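Local coordinates for galactan 1,3-beta-galactosidase (Phanerochaete chrysosporium, PDB 7BYS), which probably releases galactose from beta-1,3-galactan chain ends as a family 43 glycoside hydrolase carrying a calcium-binding carbohydrate-binding module, at residues 23-28 and 83-88; 30-35 and 117-122; 304-309 and 421-426. All coordinates share one frame; numbering follows the deposited sequence. Where two conformers were deposited one is given.

Contact 1. Residues 23-28 and 83-88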
ATOM      1  N   GLY A  23      -1.413  -4.958  -8.808  1.00  8.00           N
ATOM      2  CA  GLY A  23      -0.486  -5.400  -9.831  1.00  8.61           C
ATOM      3  C   GLY A  23      -0.411  -4.340 -10.914  1.00  9.38           C
ATOM      4  O   GLY A  23      -1.450  -3.860 -11.394  1.00 10.13           O
ATOM      5  N   ILE A  24       0.797  -3.927 -11.295  1.00  9.04           N
ATOM      6  CA  ILE A  24       0.993  -2.895 -12.311  1.00  7.98           C
ATOM      7  C   ILE A  24       1.523  -3.541 -13.583  1.00  7.36           C
ATOM      8  O   ILE A  24       2.343  -4.465 -13.531  1.00  9.64           O
ATOM      9  CB  ILE A  24       1.948  -1.783 -11.830  1.00  8.13           C
ATOM     10  CG1 ILE A  24       1.501  -1.240 -10.473  1.00  9.11           C
ATOM     11  CG2 ILE A  24       2.008  -0.661 -12.867  1.00 10.47           C
ATOM     12  CD1 ILE A  24       0.165  -0.490 -10.491  1.00 10.30           C
ATOM     13  N   LEU A  25       1.056  -3.043 -14.727  1.00  9.56           N
ATOM     14  CA  LEU A  25       1.516  -3.456 -16.047  1.00 11.06           C
ATOM     15  C   LEU A  25       1.764  -2.197 -16.860  1.00 11.84           C
ATOM     16  O   LEU A  25       0.963  -1.261 -16.824  1.00 10.80           O
ATOM     17  CB  LEU A  25       0.431  -4.307 -16.750  1.00 11.83           C
ATOM     18  CG  LEU A  25       0.529  -4.533 -18.269  1.00 11.45           C
ATOM     19  CD1 LEU A  25       1.621  -5.523 -18.626  1.00 13.30           C
ATOM     20  CD2 LEU A  25      -0.814  -4.994 -18.827  1.00 13.87           C
ATOM     21  N   GLN A  26       2.872  -2.162 -17.591  1.00 13.07           N
ATOM     22  CA  GLN A  26       3.139  -1.057 -18.500  1.00 11.51           C
ATOM     23  C   GLN A  26       3.081  -1.573 -19.929  1.00 11.10           C
ATOM     24  O   GLN A  26       3.738  -2.564 -20.262  1.00 13.73           O
ATOM     25  CB  GLN A  26       4.496  -0.401 -18.221  1.00 13.95           C
ATOM     26  CG  GLN A  26       4.717   0.865 -19.043  1.00 14.64           C
ATOM     27  CD  GLN A  26       6.107   1.467 -18.877  1.00 18.75           C
ATOM     28  OE1 GLN A  26       6.861   1.095 -17.980  1.00 24.36           O
ATOM     29  NE2 GLN A  26       6.446   2.403 -19.749  1.00 26.32           N
ATOM     30  N   VAL A  27       2.277  -0.911 -20.761  1.00 12.53           N
ATOM     31  CA  VAL A  27       2.187  -1.203 -22.190  1.00 14.03           C
ATOM     32  C   VAL A  27       2.485   0.097 -22.917  1.00 16.06           C
ATOM     33  O   VAL A  27       1.683   1.039 -22.879  1.00 15.03           O
ATOM     34  CB  VAL A  27       0.808  -1.748 -22.588  1.00 13.30           C
ATOM     35  CG1 VAL A  27       0.787  -2.109 -24.085  1.00 21.47           C
ATOM     36  CG2 VAL A  27       0.423  -2.937 -21.722  1.00 15.80           C
ATOM     37  N   GLY A  28       3.633   0.153 -23.582  1.00 18.91           N
ATOM     38  CA  GLY A  28       4.042   1.419 -24.159  1.00 19.26           C
ATOM     39  C   GLY A  28       4.162   2.444 -23.052  1.00 17.72           C
ATOM     40  O   GLY A  28       4.809   2.204 -22.027  1.00 19.96           O
ATOM     41  N   PRO A  83      -3.882  -9.802  -7.883  1.00  7.73           N
ATOM     42  CA  PRO A  83      -3.705 -10.053  -9.316  1.00  6.45           C
ATOM     43  C   PRO A  83      -2.415  -9.423  -9.830  1.00  8.53           C
ATOM     44  O   PRO A  83      -1.956  -8.395  -9.333  1.00  8.61           O
ATOM     45  CB  PRO A  83      -4.926  -9.373  -9.939  1.00  8.59           C
ATOM     46  CG  PRO A  83      -5.221  -8.228  -8.986  1.00  8.09           C
ATOM     47  CD  PRO A  83      -4.944  -8.810  -7.623  1.00  8.23           C
ATOM     48  N   LYS A  84      -1.835 -10.061 -10.842  1.00  8.27           N
ATOM     49  CA  LYS A  84      -0.610  -9.601 -11.490  1.00  7.09           C
ATOM     50  C   LYS A  84      -0.777  -9.933 -12.966  1.00  7.47           C
ATOM     51  O   LYS A  84      -1.353 -10.971 -13.295  1.00  8.83           O
ATOM     52  CB  LYS A  84       0.622 -10.363 -10.933  1.00  7.56           C
ATOM     53  CG  LYS A  84       0.809 -10.272  -9.408  1.00  7.88           C
ATOM     54  CD  LYS A  84       1.302  -8.904  -8.959  1.00  8.27           C
ATOM     55  CE  LYS A  84       1.148  -8.761  -7.445  1.00  9.55           C
ATOM     56  NZ  LYS A  84      -0.198  -8.193  -7.045  1.00  8.43           N
ATOM     57  N   VAL A  85      -0.331  -9.047 -13.856  1.00  8.21           N
ATOM     58  CA  VAL A  85      -0.490  -9.254 -15.295  1.00  8.06           C
ATOM     59  C   VAL A  85       0.828  -8.962 -15.997  1.00  8.72           C
ATOM     60  O   VAL A  85       1.455  -7.922 -15.754  1.00  8.31           O
ATOM     61  CB  VAL A  85      -1.607  -8.377 -15.894  1.00  8.26           C
ATOM     62  CG1 VAL A  85      -1.746  -8.653 -17.395  1.00  8.81           C
ATOM     63  CG2 VAL A  85      -2.940  -8.626 -15.200  1.00  9.51           C
ATOM     64  N   ILE A  86       1.249  -9.891 -16.854  1.00  8.52           N
ATOM     65  CA  ILE A  86       2.409  -9.692 -17.714  1.00  9.61           C
ATOM     66  C   ILE A  86       2.040 -10.028 -19.156  1.00  8.98           C
ATOM     67  O   ILE A  86       1.131 -10.822 -19.419  1.00 10.04           O
ATOM     68  CB  ILE A  86       3.648 -10.496 -17.254  1.00  9.94           C
ATOM     69  CG1 ILE A  86       3.340 -11.988 -17.177  1.00 10.23           C
ATOM     70  CG2 ILE A  86       4.180  -9.966 -15.916  1.00 10.91           C
ATOM     71  CD1 ILE A  86       4.565 -12.824 -16.842  1.00 12.21           C
ATOM     72  N   PHE A  87       2.757  -9.419 -20.099  1.00  9.74           N
ATOM     73  CA  PHE A  87       2.500  -9.631 -21.520  1.00  9.22           C
ATOM     74  C   PHE A  87       3.441 -10.694 -22.064  1.00  8.95           C
ATOM     75  O   PHE A  87       4.662 -10.608 -21.883  1.00 10.43           O
ATOM     76  CB  PHE A  87       2.678  -8.333 -22.303  1.00 11.13           C
ATOM     77  CG  PHE A  87       2.423  -8.472 -23.784  1.00 10.40           C
ATOM     78  CD1 PHE A  87       1.142  -8.714 -24.264  1.00 11.91           C
ATOM     79  CD2 PHE A  87       3.466  -8.363 -24.690  1.00 12.73           C
ATOM     80  CE1 PHE A  87       0.905  -8.831 -25.636  1.00 11.08           C
ATOM     81  CE2 PHE A  87       3.235  -8.482 -26.058  1.00 15.01           C
ATOM     82  CZ  PHE A  87       1.957  -8.708 -26.522  1.00 12.74           C
ATOM     83  N   ASN A  88       2.864 -11.684 -22.730  1.00 10.07           N
ATOM     84  CA  ASN A  88       3.620 -12.747 -23.381  1.00 10.71           C
ATOM     85  C   ASN A  88       3.815 -12.384 -24.853  1.00 11.56           C
ATOM     86  O   ASN A  88       2.853 -12.378 -25.635  1.00 11.70           O
ATOM     87  CB  ASN A  88       2.886 -14.072 -23.239  1.00 10.13           C
ATOM     88  CG  ASN A  88       3.716 -15.238 -23.722  1.00 12.23           C
ATOM     89  OD1 ASN A  88       3.900 -15.415 -24.922  1.00 14.00           O
ATOM     90  ND2 ASN A  88       4.242 -16.021 -22.796  1.00 11.10           N
TER
HETATM   91  O   HOH W   1       1.349  -7.040 -12.359  1.00 10.23           O
HETATM   92  O   HOH W   2       3.598  -6.529 -14.839  1.00 21.53           O
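Strands 23-27 and 83-88 run side by side in nearly the same direction, 17° apart, yet they are not paired as sheet neighbours: two water molecules fill the gap between their backbones. Water 1 accepts from Val85 N at 3.0 Å and donates to Ile24 O at 3.0 Å. Water 2 donates to the same Ile24 O at 2.7 Å and to Val85 O at 2.7 Å, so that one carbonyl of strand 23-27 takes up both bridges. Beyond the waters, Leu25 closes the gap. Its CG stands anti to the backbone N, which sends CD1 across to Val85 O at 3.7 Å, while CD2 crosses obliquely to Val85 CG1 at 4.0 Å, itself anti to its own backbone N.

These are the first strands of two successive blades in the five-bladed beta-propeller of family 43. Each strand bonds to the next strand of its own blade, Leu25 with Tyr32 and Ile86 with Val95, and the blades converge here without a shared ladder.

At the other end the approach is closest, and Gly23 CA reaches Pro83 O at 3.4 Å in a CA-H...O contact; a beta carbon on Gly23 would collide with that oxygen. Lys84 folds back on itself beside it, bent at chi2 (-73°) and again at chi4 (-90°), so that its aliphatic CD lies near Gly23 CA. The curl delivers NZ to Pro83 O at 2.9 Å, with the nitrogen above the carbonyl plane. NZ also bonds to Ala22 O, its strongest partner, and this buried ammonium is thus held by backbone carbonyls of both strands. Phe87 starts out toward strand 23-27, but its ring swings off to meet Tyr94.

Contact 2. Residues 30-35 and 117-122; sequences TFYWFG and TPCGPY
Two neighbouring blades of the five-bladed propeller meet where Tyr32 and Phe34, on the second strand of the first blade, face the loop 117-122 that links the last two strands of the next. The tight part centres on Pro118. Its CB sits over one face of the Tyr32 ring, 3.6 Å from the ring centroid and only 18° off the normal, a CH-pi contact displaced toward the rim at CE2. Pro118 CG continues along the same face as far as the hydroxyl, 3.7 Å from Tyr32 OH. Cys119 SG takes the edge of that ring instead, in its plane and 3.7 Å from Tyr32 CD2, a sulfur-aromatic contact. The sulfur is held there by its disulfide to Cys50, which ties the loop covalently to strand 48-53, the neighbour of 30-36 in the first blade.

The solvent side is looser. Thr117, Gly120 and Pro121 stay clear of strand 30-35, and the loop is shaped by its own bonds: Gly120 N donates to Thr117 O at 3.1 Å, closing a type I turn over Pro118 and Cys119. Gly120 then adopts a positive phi (72°), and a cis peptide before Pro121 turns the chain back inward to the buried Tyr122.

Tyr122 and Phe34 cross at about a right angle, with Phe34 CE2 4.2 Å from Tyr122 CE1. Both Phe34 and Tyr32 place CG beside the backbone N and anti to the carbonyl carbon, which turns both rings to the loop. Between the two blades Pro118 O is addressed twice: Tyr122 OH donates to it at 2.6 Å from above the carbonyl plane, and Phe34 presents its ring edge, in plane, with CZ 3.1 Å from the oxygen.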
ATOM      1  N   THR A  30       1.478   3.632 -21.398  1.00 16.07           N
ATOM      2  CA  THR A  30       0.284   3.552 -20.564  1.00 14.39           C
ATOM      3  C   THR A  30       0.504   2.558 -19.432  1.00 13.72           C
ATOM      4  O   THR A  30       1.026   1.462 -19.642  1.00 14.74           O
ATOM      5  CB  THR A  30      -0.937   3.122 -21.385  1.00 15.48           C
ATOM      6  OG1 THR A  30      -1.145   4.054 -22.452  1.00 20.55           O
ATOM      7  CG2 THR A  30      -2.193   3.097 -20.518  1.00 15.51           C
ATOM      8  N   PHE A  31       0.107   2.953 -18.229  1.00 11.56           N
ATOM      9  CA  PHE A  31       0.188   2.090 -17.062  1.00 10.34           C
ATOM     10  C   PHE A  31      -1.198   1.562 -16.719  1.00 11.38           C
ATOM     11  O   PHE A  31      -2.196   2.285 -16.836  1.00 11.68           O
ATOM     12  CB  PHE A  31       0.793   2.835 -15.867  1.00 12.45           C
ATOM     13  CG  PHE A  31       2.265   3.109 -16.023  1.00 12.64           C
ATOM     14  CD1 PHE A  31       2.698   4.228 -16.710  1.00 14.72           C
ATOM     15  CD2 PHE A  31       3.211   2.220 -15.529  1.00 12.96           C
ATOM     16  CE1 PHE A  31       4.053   4.479 -16.873  1.00 14.23           C
ATOM     17  CE2 PHE A  31       4.572   2.465 -15.685  1.00 16.42           C
ATOM     18  CZ  PHE A  31       4.988   3.583 -16.362  1.00 16.23           C
ATOM     19  N   TYR A  32      -1.242   0.299 -16.297  1.00 11.36           N
ATOM     20  CA  TYR A  32      -2.459  -0.415 -15.935  1.00 10.07           C
ATOM     21  C   TYR A  32      -2.324  -0.868 -14.491  1.00  9.71           C
ATOM     22  O   TYR A  32      -1.344  -1.527 -14.134  1.00 11.10           O
ATOM     23  CB  TYR A  32      -2.691  -1.624 -16.861  1.00  9.90           C
ATOM     24  CG  TYR A  32      -2.944  -1.209 -18.284  1.00 12.20           C
ATOM     25  CD1 TYR A  32      -1.891  -0.840 -19.122  1.00 12.42           C
ATOM     26  CD2 TYR A  32      -4.236  -1.155 -18.783  1.00 14.25           C
ATOM     27  CE1 TYR A  32      -2.130  -0.424 -20.429  1.00 14.54           C
ATOM     28  CE2 TYR A  32      -4.476  -0.743 -20.089  1.00 14.30           C
ATOM     29  CZ  TYR A  32      -3.423  -0.377 -20.893  1.00 15.81           C
ATOM     30  OH  TYR A  32      -3.668   0.032 -22.189  1.00 19.42           O
ATOM     31  N   TRP A  33      -3.290  -0.490 -13.668  1.00  9.07           N
ATOM     32  CA  TRP A  33      -3.350  -0.889 -12.270  1.00  7.79           C
ATOM     33  C   TRP A  33      -4.506  -1.869 -12.131  1.00  8.68           C
ATOM     34  O   TRP A  33      -5.666  -1.498 -12.331  1.00  9.67           O
ATOM     35  CB  TRP A  33      -3.532   0.367 -11.415  1.00  8.30           C
ATOM     36  CG  TRP A  33      -3.612   0.144  -9.928  1.00  9.22           C
ATOM     37  CD1 TRP A  33      -3.558  -1.046  -9.251  1.00  8.41           C
ATOM     38  CD2 TRP A  33      -3.768   1.167  -8.930  1.00  8.77           C
ATOM     39  NE1 TRP A  33      -3.675  -0.817  -7.895  1.00  8.44           N
ATOM     40  CE2 TRP A  33      -3.813   0.530  -7.673  1.00  8.49           C
ATOM     41  CE3 TRP A  33      -3.898   2.565  -8.984  1.00  9.65           C
ATOM     42  CZ2 TRP A  33      -3.956   1.242  -6.477  1.00  9.21           C
ATOM     43  CZ3 TRP A  33      -4.046   3.268  -7.803  1.00  9.50           C
ATOM     44  CH2 TRP A  33      -4.079   2.612  -6.563  1.00  9.87           C
ATOM     45  N   PHE A  34      -4.177  -3.128 -11.842  1.00  8.34           N
ATOM     46  CA  PHE A  34      -5.149  -4.165 -11.548  1.00  8.22           C
ATOM     47  C   PHE A  34      -5.208  -4.375 -10.047  1.00  8.55           C
ATOM     48  O   PHE A  34      -4.192  -4.288  -9.361  1.00  8.97           O
ATOM     49  CB  PHE A  34      -4.731  -5.493 -12.182  1.00  9.30           C
ATOM     50  CG  PHE A  34      -4.570  -5.430 -13.664  1.00  8.67           C
ATOM     51  CD1 PHE A  34      -3.355  -5.096 -14.233  1.00 10.27           C
ATOM     52  CD2 PHE A  34      -5.637  -5.712 -14.492  1.00  9.89           C
ATOM     53  CE1 PHE A  34      -3.204  -5.031 -15.614  1.00 10.90           C
ATOM     54  CE2 PHE A  34      -5.491  -5.643 -15.874  1.00 11.88           C
ATOM     55  CZ  PHE A  34      -4.282  -5.301 -16.432  1.00  9.24           C
ATOM     56  N   GLY A  35      -6.391  -4.680  -9.535  1.00  8.00           N
ATOM     57  CA  GLY A  35      -6.454  -4.937  -8.111  1.00  8.84           C
ATOM     58  C   GLY A  35      -7.776  -5.549  -7.725  1.00  8.97           C
ATOM     59  O   GLY A  35      -8.654  -5.778  -8.561  1.00  9.97           O
ATOM     60  N   THR A 117      -6.141  -7.990 -24.896  1.00 13.58           N
ATOM     61  CA  THR A 117      -5.943  -6.576 -24.627  1.00 15.28           C
ATOM     62  C   THR A 117      -5.655  -6.422 -23.144  1.00 12.30           C
ATOM     63  O   THR A 117      -6.034  -7.285 -22.345  1.00 14.01           O
ATOM     64  CB  THR A 117      -7.186  -5.757 -25.008  1.00 17.28           C
ATOM     65  OG1 THR A 117      -8.306  -6.199 -24.235  1.00 19.66           O
ATOM     66  CG2 THR A 117      -7.498  -5.940 -26.495  1.00 20.11           C
ATOM     67  N   PRO A 118      -4.967  -5.345 -22.746  1.00 12.15           N
ATOM     68  CA  PRO A 118      -4.560  -5.224 -21.331  1.00 13.85           C
ATOM     69  C   PRO A 118      -5.700  -5.238 -20.326  1.00 12.83           C
ATOM     70  O   PRO A 118      -5.554  -5.840 -19.260  1.00 12.08           O
ATOM     71  CB  PRO A 118      -3.805  -3.892 -21.290  1.00 15.24           C
ATOM     72  CG  PRO A 118      -3.395  -3.621 -22.672  1.00 20.97           C
ATOM     73  CD  PRO A 118      -4.365  -4.293 -23.589  1.00 13.84           C
ATOM     74  N   CYS A 119      -6.821  -4.574 -20.599  1.00 14.28           N
ATOM     75  CA  CYS A 119      -7.908  -4.637 -19.628  1.00 13.49           C
ATOM     76  C   CYS A 119      -8.890  -5.759 -19.911  1.00 14.51           C
ATOM     77  O   CYS A 119      -9.816  -5.960 -19.127  1.00 15.44           O
ATOM     78  CB  CYS A 119      -8.651  -3.301 -19.500  1.00 16.64           C
ATOM     79  SG  CYS A 119      -7.811  -1.998 -18.533  1.00 16.17           S
ATOM     80  N   GLY A 120      -8.695  -6.519 -20.986  1.00 13.01           N
ATOM     81  CA  GLY A 120      -9.538  -7.653 -21.245  1.00 15.49           C
ATOM     82  C   GLY A 120     -10.917  -7.216 -21.681  1.00 15.72           C
ATOM     83  O   GLY A 120     -11.062  -6.328 -22.524  1.00 17.57           O
ATOM     84  N   PRO A 121     -11.965  -7.802 -21.089  1.00 16.79           N
ATOM     85  CA  PRO A 121     -11.976  -8.731 -19.948  1.00 15.63           C
ATOM     86  C   PRO A 121     -11.248 -10.043 -20.193  1.00 15.83           C
ATOM     87  O   PRO A 121     -11.140 -10.500 -21.336  1.00 17.41           O
ATOM     88  CB  PRO A 121     -13.470  -9.007 -19.735  1.00 17.70           C
ATOM     89  CG  PRO A 121     -14.155  -7.825 -20.330  1.00 22.56           C
ATOM     90  CD  PRO A 121     -13.331  -7.461 -21.524  1.00 21.84           C
ATOM     91  N   TYR A 122     -10.736 -10.629 -19.118  1.00 14.53           N
ATOM     92  CA  TYR A 122      -9.928 -11.835 -19.178  1.00 13.03           C
ATOM     93  C   TYR A 122     -10.808 -13.075 -19.093  1.00 14.06           C
ATOM     94  O   TYR A 122     -11.926 -13.038 -18.573  1.00 15.09           O
ATOM     95  CB  TYR A 122      -8.899 -11.842 -18.032  1.00 12.28           C
ATOM     96  CG  TYR A 122      -7.746 -10.896 -18.254  1.00  9.95           C
ATOM     97  CD1 TYR A 122      -7.945  -9.518 -18.283  1.00 10.63           C
ATOM     98  CD2 TYR A 122      -6.445 -11.383 -18.445  1.00 11.57           C
ATOM     99  CE1 TYR A 122      -6.899  -8.648 -18.504  1.00 11.34           C
ATOM    100  CE2 TYR A 122      -5.388 -10.518 -18.658  1.00 10.56           C
ATOM    101  CZ  TYR A 122      -5.621  -9.153 -18.686  1.00 11.11           C
ATOM    102  OH  TYR A 122      -4.603  -8.266 -18.908  1.00 11.74           O
TER

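Contact 3. Residues 304-309 and 421-426; sequences GTSYEA and LDKIIV. With CA (calcium ion), chain F.
Strand 305-308 lies antiparallel against 421-426 at the border of its sheet, zipped by reciprocal backbone hydrogen bonds between Thr305 and Val426 and between Tyr307 and Ile424. On the inner face, the one carrying Tyr307, Ile424 and Val426, the side chains interlock. The Tyr307 side chain crosses the neighbouring strand obliquely, its CB 3.9 Å from Ile424 CG1 and its CE1 3.9 Å from Val426 CG2, so that it spans the dip between the two branched side chains; Tyr307 OH reaches on to Gln347 N in the facing sheet. Just past the end of the strand, where Ala309 N bonds to Asp422 O, the small Ala309 CB drops into the notch beside Leu421, 3.2 Å from Leu421 O and against its CG.

On the opposite face, with Ser306, Glu308 and Lys423, Ile425 forms a bump against the first strand. Its CG2 fits against the bare Gly304 CA at 3.8 Å, its CG1 lies 3.4 Å from Ser306 OG, and the side chain also touches Tyr358 of strand 352-360. An alanine here, lacking CG2 and the CG1-CD1 branch, would probably lose this packing against Gly304, Ser306 and Tyr358. Glu308 and Lys423 run alongside each other on this face, Lys423 making a cation-pi contact with Tyr358.

A classic beta bulge at Asp422 and Lys423, opposite Tyr358, accompanies the metal site: calcium is bound by Glu308 OE1 at 2.3 Å, Asp422 OD1 at 2.3 Å and Asp422 O at 2.5 Å. Glu310, Ser327 and Lys330 complete the calcium site of this CBM35-type beta-sandwich module.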
ATOM      1  N   GLY A 304       7.084  20.984   3.688  1.00 19.42           N
ATOM      2  CA  GLY A 304       5.987  21.480   4.487  1.00 18.87           C
ATOM      3  C   GLY A 304       6.490  22.258   5.685  1.00 19.92           C
ATOM      4  O   GLY A 304       7.690  22.302   5.965  1.00 23.97           O
ATOM      5  N   THR A 305       5.549  22.868   6.394  1.00 16.18           N
ATOM      6  CA  THR A 305       5.855  23.619   7.605  1.00 19.69           C
ATOM      7  C   THR A 305       5.296  22.857   8.801  1.00 14.10           C
ATOM      8  O   THR A 305       4.101  22.545   8.834  1.00 13.83           O
ATOM      9  CB  THR A 305       5.262  25.022   7.524  1.00 22.40           C
ATOM     10  OG1 THR A 305       5.823  25.698   6.393  1.00 22.84           O
ATOM     11  CG2 THR A 305       5.596  25.805   8.779  1.00 21.89           C
ATOM     12  N   SER A 306       6.158  22.552   9.767  1.00 13.96           N
ATOM     13  CA  SER A 306       5.789  21.742  10.921  1.00 10.65           C
ATOM     14  C   SER A 306       5.352  22.620  12.082  1.00 13.01           C
ATOM     15  O   SER A 306       5.970  23.651  12.362  1.00 14.51           O
ATOM     16  CB  SER A 306       6.977  20.898  11.382  0.75 14.88           C
ATOM     17  OG  SER A 306       7.231  19.813  10.505  0.75 17.85           O
ATOM     18  N   TYR A 307       4.309  22.179  12.784  1.00 10.67           N
ATOM     19  CA  TYR A 307       3.814  22.835  13.993  1.00 12.41           C
ATOM     20  C   TYR A 307       3.641  21.767  15.062  1.00 11.93           C
ATOM     21  O   TYR A 307       2.886  20.811  14.860  1.00 12.14           O
ATOM     22  CB  TYR A 307       2.462  23.506  13.737  1.00 12.48           C
ATOM     23  CG  TYR A 307       2.481  24.562  12.652  1.00 13.12           C
ATOM     24  CD1 TYR A 307       2.338  24.217  11.315  1.00 14.52           C
ATOM     25  CD2 TYR A 307       2.634  25.913  12.967  1.00 15.17           C
ATOM     26  CE1 TYR A 307       2.349  25.181  10.318  1.00 14.99           C
ATOM     27  CE2 TYR A 307       2.646  26.881  11.976  1.00 15.39           C
ATOM     28  CZ  TYR A 307       2.508  26.509  10.656  1.00 17.56           C
ATOM     29  OH  TYR A 307       2.523  27.474   9.664  1.00 20.41           O
ATOM     30  N   GLU A 308       4.299  21.943  16.203  1.00 11.28           N
ATOM     31  CA  GLU A 308       4.174  20.988  17.298  1.00 11.87           C
ATOM     32  C   GLU A 308       2.855  21.192  18.027  1.00 11.61           C
ATOM     33  O   GLU A 308       2.484  22.324  18.348  1.00 12.36           O
ATOM     34  CB  GLU A 308       5.328  21.160  18.284  1.00 12.37           C
ATOM     35  CG  GLU A 308       6.707  20.877  17.698  1.00 12.86           C
ATOM     36  CD  GLU A 308       6.927  19.426  17.311  1.00 14.89           C
ATOM     37  OE1 GLU A 308       6.237  18.529  17.839  1.00 13.51           O
ATOM     38  OE2 GLU A 308       7.803  19.178  16.465  1.00 14.05           O
ATOM     39  N   ALA A 309       2.144  20.093  18.294  1.00 11.95           N
ATOM     40  CA  ALA A 309       0.879  20.197  19.012  1.00 12.82           C
ATOM     41  C   ALA A 309       1.070  20.817  20.391  1.00 10.95           C
ATOM     42  O   ALA A 309       0.222  21.593  20.855  1.00 11.99           O
ATOM     43  CB  ALA A 309       0.236  18.817  19.133  1.00 12.12           C
ATOM     44  N   LEU A 421      -1.769  13.721  19.828  1.00  9.68           N
ATOM     45  CA  LEU A 421      -1.295  14.482  18.675  1.00  9.08           C
ATOM     46  C   LEU A 421       0.114  15.002  18.931  1.00  9.09           C
ATOM     47  O   LEU A 421       0.346  15.743  19.891  1.00  8.94           O
ATOM     48  CB  LEU A 421      -2.248  15.637  18.370  1.00 10.05           C
ATOM     49  CG  LEU A 421      -2.000  16.359  17.040  1.00 11.55           C
ATOM     50  CD1 LEU A 421      -2.292  15.461  15.826  1.00 10.70           C
ATOM     51  CD2 LEU A 421      -2.843  17.632  16.965  1.00 11.72           C
ATOM     52  N   ASP A 422       1.052  14.614  18.063  1.00  8.80           N
ATOM     53  CA  ASP A 422       2.458  14.977  18.178  1.00  7.64           C
ATOM     54  C   ASP A 422       2.745  16.308  17.496  1.00 10.81           C
ATOM     55  O   ASP A 422       3.318  17.212  18.114  1.00 10.30           O
ATOM     56  CB  ASP A 422       3.307  13.867  17.537  1.00  8.59           C
ATOM     57  CG  ASP A 422       4.790  14.105  17.658  1.00 10.74           C
ATOM     58  OD1 ASP A 422       5.212  15.063  18.326  1.00 11.65           O
ATOM     59  OD2 ASP A 422       5.557  13.310  17.070  1.00 11.28           O
ATOM     60  N   LYS A 423       2.377  16.425  16.226  1.00 10.04           N
ATOM     61  CA  LYS A 423       2.611  17.625  15.436  1.00 11.14           C
ATOM     62  C   LYS A 423       1.773  17.505  14.174  1.00 11.28           C
ATOM     63  O   LYS A 423       1.175  16.458  13.899  1.00  9.45           O
ATOM     64  CB  LYS A 423       4.095  17.790  15.062  1.00 11.44           C
ATOM     65  CG  LYS A 423       4.677  16.654  14.217  1.00 12.63           C
ATOM     66  CD  LYS A 423       6.045  17.044  13.672  1.00 14.50           C
ATOM     67  CE  LYS A 423       6.540  16.036  12.656  1.00 18.94           C
ATOM     68  NZ  LYS A 423       7.717  16.589  11.919  1.00 25.56           N
ATOM     69  N   ILE A 424       1.730  18.594  13.408  1.00 10.39           N
ATOM     70  CA  ILE A 424       1.150  18.598  12.073  1.00 10.47           C
ATOM     71  C   ILE A 424       2.185  19.168  11.115  1.00 13.17           C
ATOM     72  O   ILE A 424       3.060  19.942  11.509  1.00 11.30           O
ATOM     73  CB  ILE A 424      -0.196  19.368  11.977  1.00 10.77           C
ATOM     74  CG1 ILE A 424       0.005  20.889  12.112  1.00 11.78           C
ATOM     75  CG2 ILE A 424      -1.190  18.853  13.015  1.00 10.31           C
ATOM     76  CD1 ILE A 424      -1.267  21.698  11.887  1.00 14.00           C
ATOM     77  N   ILE A 425       2.102  18.757   9.857  1.00  9.69           N
ATOM     78  CA  ILE A 425       2.900  19.347   8.788  1.00  9.66           C
ATOM     79  C   ILE A 425       1.944  19.837   7.717  1.00 11.91           C
ATOM     80  O   ILE A 425       1.120  19.066   7.206  1.00 10.95           O
ATOM     81  CB  ILE A 425       3.937  18.377   8.195  1.00 10.08           C
ATOM     82  CG1 ILE A 425       4.809  17.771   9.300  1.00 12.80           C
ATOM     83  CG2 ILE A 425       4.787  19.114   7.164  1.00 11.90           C
ATOM     84  CD1 ILE A 425       5.901  16.804   8.782  1.00 13.57           C
ATOM     85  N   VAL A 426       2.043  21.121   7.395  1.00 11.76           N
ATOM     86  CA  VAL A 426       1.185  21.766   6.409  1.00 11.86           C
ATOM     87  C   VAL A 426       1.963  21.892   5.107  1.00 13.61           C
ATOM     88  O   VAL A 426       3.012  22.549   5.058  1.00 16.15           O
ATOM     89  CB  VAL A 426       0.712  23.141   6.899  1.00 12.41           C
ATOM     90  CG1 VAL A 426      -0.108  23.831   5.813  1.00 16.71           C
ATOM     91  CG2 VAL A 426      -0.108  23.007   8.178  1.00 13.31           C
TER
HETATM   92 CA    CA F 503       5.478  17.068  19.455  1.00 10.41          CA

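Contacts 1 and 2 adjoin, with centres about 7 Å apart, and their segments alternate along the chain: 23-28, 30-35, 83-88, 117-122. Strands 22-27 and 30-36 are neighbours in one sheet, so the two contacts share a blade and together seam it to the next, contact 1 lying beside Glu81 and Arg82, which bind galactose in another structure of this protein. Val85 CG1 packs on Tyr122 OH at 3.3 Å where the contacts touch. Contact 3 comes later in the chain, in the beta-sandwich module beyond the propeller. Its centre lies about 39 Å from that of contact 1 and 40 Å from that of contact 2, so the calcium site is well separated from the blade seam.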